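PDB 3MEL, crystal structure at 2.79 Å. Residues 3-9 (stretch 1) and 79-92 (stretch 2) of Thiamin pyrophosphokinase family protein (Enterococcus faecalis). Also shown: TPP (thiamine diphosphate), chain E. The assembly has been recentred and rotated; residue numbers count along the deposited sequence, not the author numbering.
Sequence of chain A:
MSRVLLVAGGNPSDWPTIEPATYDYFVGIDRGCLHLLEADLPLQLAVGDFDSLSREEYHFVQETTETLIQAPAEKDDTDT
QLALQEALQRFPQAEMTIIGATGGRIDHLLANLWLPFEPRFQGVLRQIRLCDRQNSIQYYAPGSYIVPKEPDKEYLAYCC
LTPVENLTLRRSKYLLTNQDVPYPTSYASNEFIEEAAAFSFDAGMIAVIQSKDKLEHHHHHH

Stretch 1 (3-9) RVLLVAG
Stretch 2 (79-92) DTQLALQEALQRFP

Residues 3-7 form an extended strand (phi near -120°, psi 103 to 143°), leading into Ala8 and Gly9. Residues 79-90 form an α-helix that runs nearly antiparallel to it, at 161°, with the axes 9.9 Å apart at closest approach. Ala8 lies nearest Thr80, Leu6 nearest Leu84 and Val4 nearest Ala87, with CA-CA distances of 7.1, 7.9 and 7.9 Å. No hydrogen bond crosses the interface; the contact is one of van der Waals packing, burying 240 Å².

The helix opens at the diphosphate of thiamine diphosphate, where backbone amides are free to donate: Asp79 N bonds TPP O3A and Thr80 N bonds TPP O1B, each at 3.1 Å. Thr80, chi1 m, adds its hydroxyl, OG1 to TPP O1B at 2.8 Å, while the same OG1 lies 4.3 Å from Ala8 CB. Regular i to i+4 bonds follow, beginning with Ala83 N to Asp79 O at 2.9 Å.

Ala83 points toward the strand, and its small methyl leaves room for Leu6. Leu6 (chi1 m, chi2 p) sends CD2 to 4.2 Å from Ala83 O, 4.0 Å from Leu84 CA and 4.4 Å from Ala87 CB, thus resting against the helix backbone itself. Leu84 (t, p) points sideways. Gln81, Leu82, Gln85 and Glu86 make no contact with the strand.

Glu86 (m, m) instead pairs with Arg90 (m, t, t): Arg90 NH1 forms a salt bridge with Glu86 OE1 at 3.2 Å and also bonds Glu86 O at 2.9 Å. Ala87, another small residue, faces the strand.

Phe91 leaves helical geometry (phi/psi -141/66°), although its N keeps a weak 2.9 Å bond to Ala87 O. With chi1 m, it brings CB within 3.9 Å of CG2 of Val4 (chi1 t), an apolar pairing that closes the contact; this methyl meets the ring obliquely.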

# COMPACT_ATOMS: atom_id res chain seq x y z
N ARG A 3 -5.96 -5.00 -24.86
CA ARG A 3 -5.23 -4.78 -23.62
C ARG A 3 -4.07 -3.83 -23.83
O ARG A 3 -3.43 -3.86 -24.89
CB ARG A 3 -4.71 -6.10 -23.08
CG ARG A 3 -5.81 -7.07 -22.78
CD ARG A 3 -5.25 -8.33 -22.17
NE ARG A 3 -6.29 -9.32 -21.99
CZ ARG A 3 -6.53 -10.31 -22.84
NH1 ARG A 3 -5.78 -10.44 -23.93
NH2 ARG A 3 -7.51 -11.17 -22.59
N VAL A 4 -3.81 -2.98 -22.85
CA VAL A 4 -2.65 -2.11 -22.94
C VAL A 4 -1.77 -2.35 -21.75
O VAL A 4 -2.26 -2.53 -20.65
CB VAL A 4 -3.05 -0.65 -22.97
CG1 VAL A 4 -1.82 0.22 -23.13
CG2 VAL A 4 -4.08 -0.39 -24.08
N LEU A 5 -0.46 -2.37 -21.96
CA LEU A 5 0.48 -2.60 -20.87
C LEU A 5 1.34 -1.37 -20.55
O LEU A 5 2.01 -0.86 -21.43
CB LEU A 5 1.42 -3.75 -21.22
CG LEU A 5 2.46 -4.04 -20.14
CD1 LEU A 5 1.80 -4.73 -18.97
CD2 LEU A 5 3.57 -4.89 -20.68
N LEU A 6 1.32 -0.91 -19.29
CA LEU A 6 2.10 0.28 -18.89
C LEU A 6 3.24 -0.07 -17.94
O LEU A 6 3.08 -0.90 -17.06
CB LEU A 6 1.18 1.33 -18.25
CG LEU A 6 -0.01 1.79 -19.09
CD1 LEU A 6 -1.10 0.73 -19.03
CD2 LEU A 6 -0.55 3.13 -18.63
N VAL A 7 4.40 0.55 -18.10
CA VAL A 7 5.59 0.17 -17.32
C VAL A 7 6.24 1.34 -16.56
O VAL A 7 6.93 2.18 -17.14
CB VAL A 7 6.63 -0.53 -18.22
CG1 VAL A 7 7.75 -1.10 -17.38
CG2 VAL A 7 5.97 -1.62 -19.06
N ALA A 8 6.00 1.40 -15.26
CA ALA A 8 6.69 2.35 -14.39
C ALA A 8 8.13 1.90 -14.19
O ALA A 8 8.57 0.90 -14.77
CB ALA A 8 5.99 2.45 -13.07
N GLY A 9 8.86 2.63 -13.35
CA GLY A 9 10.30 2.48 -13.27
C GLY A 9 10.77 1.46 -12.26
O GLY A 9 11.96 1.38 -11.94
N ASP A 79 3.82 10.99 -13.25
CA ASP A 79 4.05 10.43 -14.58
C ASP A 79 3.04 9.34 -14.93
O ASP A 79 2.52 9.29 -16.04
CB ASP A 79 5.47 9.88 -14.72
CG ASP A 79 6.48 10.97 -15.04
OD1 ASP A 79 6.06 12.10 -15.38
OD2 ASP A 79 7.70 10.69 -14.96
N THR A 80 2.74 8.49 -13.95
CA THR A 80 1.78 7.41 -14.11
C THR A 80 0.34 7.90 -14.27
O THR A 80 -0.41 7.35 -15.04
CB THR A 80 1.88 6.39 -12.95
OG1 THR A 80 3.14 5.71 -13.01
CG2 THR A 80 0.78 5.35 -13.03
N GLN A 81 -0.07 8.94 -13.56
CA GLN A 81 -1.40 9.49 -13.81
C GLN A 81 -1.51 9.98 -15.25
O GLN A 81 -2.50 9.72 -15.93
CB GLN A 81 -1.75 10.62 -12.85
CG GLN A 81 -2.21 10.15 -11.49
CD GLN A 81 -2.26 11.28 -10.47
OE1 GLN A 81 -1.31 12.06 -10.34
NE2 GLN A 81 -3.36 11.36 -9.74
N LEU A 82 -0.47 10.67 -15.70
CA LEU A 82 -0.44 11.22 -17.04
C LEU A 82 -0.51 10.14 -18.12
O LEU A 82 -1.37 10.19 -19.02
CB LEU A 82 0.81 12.07 -17.23
CG LEU A 82 0.84 12.75 -18.59
CD1 LEU A 82 -0.45 13.54 -18.82
CD2 LEU A 82 2.06 13.63 -18.73
N ALA A 83 0.40 9.18 -18.03
CA ALA A 83 0.47 8.06 -18.96
C ALA A 83 -0.84 7.31 -19.04
O ALA A 83 -1.28 6.97 -20.12
CB ALA A 83 1.59 7.13 -18.61
N LEU A 84 -1.50 7.07 -17.91
CA LEU A 84 -2.78 6.37 -17.95
C LEU A 84 -3.84 7.12 -18.75
O LEU A 84 -4.51 6.53 -19.59
CB LEU A 84 -3.30 6.05 -16.55
CG LEU A 84 -4.68 5.37 -16.42
CD1 LEU A 84 -4.79 3.99 -17.14
CD2 LEU A 84 -5.04 5.25 -14.94
N GLN A 85 -3.98 8.42 -18.51
CA GLN A 85 -4.95 9.22 -19.25
C GLN A 85 -4.65 9.27 -20.76
O GLN A 85 -5.55 9.14 -21.59
CB GLN A 85 -5.03 10.64 -18.67
CG GLN A 85 -6.29 11.42 -19.10
CD GLN A 85 -6.55 12.63 -18.22
OE1 GLN A 85 -5.80 12.89 -17.27
NE2 GLN A 85 -7.62 13.37 -18.53
N GLU A 86 -3.38 9.45 -21.11
CA GLU A 86 -2.99 9.48 -22.52
C GLU A 86 -3.36 8.17 -23.20
O GLU A 86 -3.91 8.17 -24.30
CB GLU A 86 -1.47 9.71 -22.66
CG GLU A 86 -0.96 11.09 -22.27
CD GLU A 86 -1.64 12.23 -23.01
OE1 GLU A 86 -2.11 12.02 -24.15
OE2 GLU A 86 -1.70 13.36 -22.46
N ALA A 87 -3.02 7.07 -22.54
CA ALA A 87 -3.22 5.74 -23.09
C ALA A 87 -4.71 5.41 -23.20
O ALA A 87 -5.14 4.82 -24.19
CB ALA A 87 -2.49 4.71 -22.27
N LEU A 88 -5.50 5.79 -22.21
CA LEU A 88 -6.94 5.63 -22.35
C LEU A 88 -7.48 6.57 -23.42
O LEU A 88 -8.54 6.30 -24.00
CB LEU A 88 -7.67 5.87 -21.03
CG LEU A 88 -7.85 4.72 -20.06
CD1 LEU A 88 -8.27 5.30 -18.74
CD2 LEU A 88 -8.88 3.73 -20.54
N GLN A 89 -6.78 7.66 -23.70
CA GLN A 89 -7.25 8.56 -24.74
C GLN A 89 -7.20 7.84 -26.08
O GLN A 89 -8.04 8.07 -26.94
CB GLN A 89 -6.42 9.83 -24.84
CG GLN A 89 -6.91 10.72 -25.96
CD GLN A 89 -5.96 11.87 -26.31
OE1 GLN A 89 -5.88 12.85 -25.57
NE2 GLN A 89 -5.26 11.75 -27.44
N ARG A 90 -6.21 6.96 -26.22
CA ARG A 90 -5.90 6.29 -27.47
C ARG A 90 -6.59 4.94 -27.54
O ARG A 90 -6.75 4.41 -28.64
CB ARG A 90 -4.39 6.07 -27.59
CG ARG A 90 -3.63 7.19 -28.27
CD ARG A 90 -2.17 7.23 -27.84
NE ARG A 90 -1.55 8.51 -28.16
CZ ARG A 90 -1.67 9.62 -27.42
NH1 ARG A 90 -2.36 9.62 -26.29
NH2 ARG A 90 -1.08 10.74 -27.82
N PHE A 91 -6.96 4.38 -26.39
CA PHE A 91 -7.59 3.05 -26.30
C PHE A 91 -8.68 3.04 -25.26
O PHE A 91 -8.58 2.35 -24.26
CB PHE A 91 -6.55 1.99 -25.94
CG PHE A 91 -5.50 1.78 -27.00
CD1 PHE A 91 -5.53 0.65 -27.81
CD2 PHE A 91 -4.50 2.71 -27.20
CE1 PHE A 91 -4.57 0.46 -28.79
CE2 PHE A 91 -3.54 2.52 -28.17
CZ PHE A 91 -3.58 1.40 -28.97
N PRO A 92 -9.76 3.80 -25.48
CA PRO A 92 -10.63 4.10 -24.34
C PRO A 92 -11.36 2.88 -23.75
O PRO A 92 -12.03 3.00 -22.73
CB PRO A 92 -11.64 5.10 -24.92
CG PRO A 92 -11.17 5.43 -26.30
CD PRO A 92 -10.30 4.32 -26.75
N1' TPP E . 1.10 18.24 -2.85
C2' TPP E . 0.42 19.44 -3.41
CM2 TPP E . -0.95 19.69 -2.75
N3' TPP E . 0.46 19.48 -4.87
C4' TPP E . 1.76 19.21 -5.53
N4' TPP E . 1.60 19.23 -6.98
C5' TPP E . 2.30 17.83 -5.00
C6' TPP E . 2.39 17.94 -3.47
C7' TPP E . 3.67 17.48 -5.65
N3 TPP E . 3.53 17.08 -7.08
C2 TPP E . 2.28 16.39 -7.45
S1 TPP E . 2.74 14.76 -8.09
C5 TPP E . 4.54 15.06 -8.16
C4 TPP E . 4.75 16.54 -7.80
CM4 TPP E . 6.05 16.75 -7.02
C6 TPP E . 5.29 14.54 -9.40
C7 TPP E . 5.95 13.17 -9.15
O7 TPP E . 5.84 12.41 -10.34
PA TPP E . 6.67 11.10 -10.70
O1A TPP E . 7.04 10.67 -9.23
O2A TPP E . 7.66 11.13 -11.79
O3A TPP E . 5.87 9.85 -11.27
PB TPP E . 5.96 8.28 -11.10
O1B TPP E . 4.59 7.71 -11.61
O2B TPP E . 6.83 7.82 -12.35
O3B TPP E . 6.62 7.75 -9.90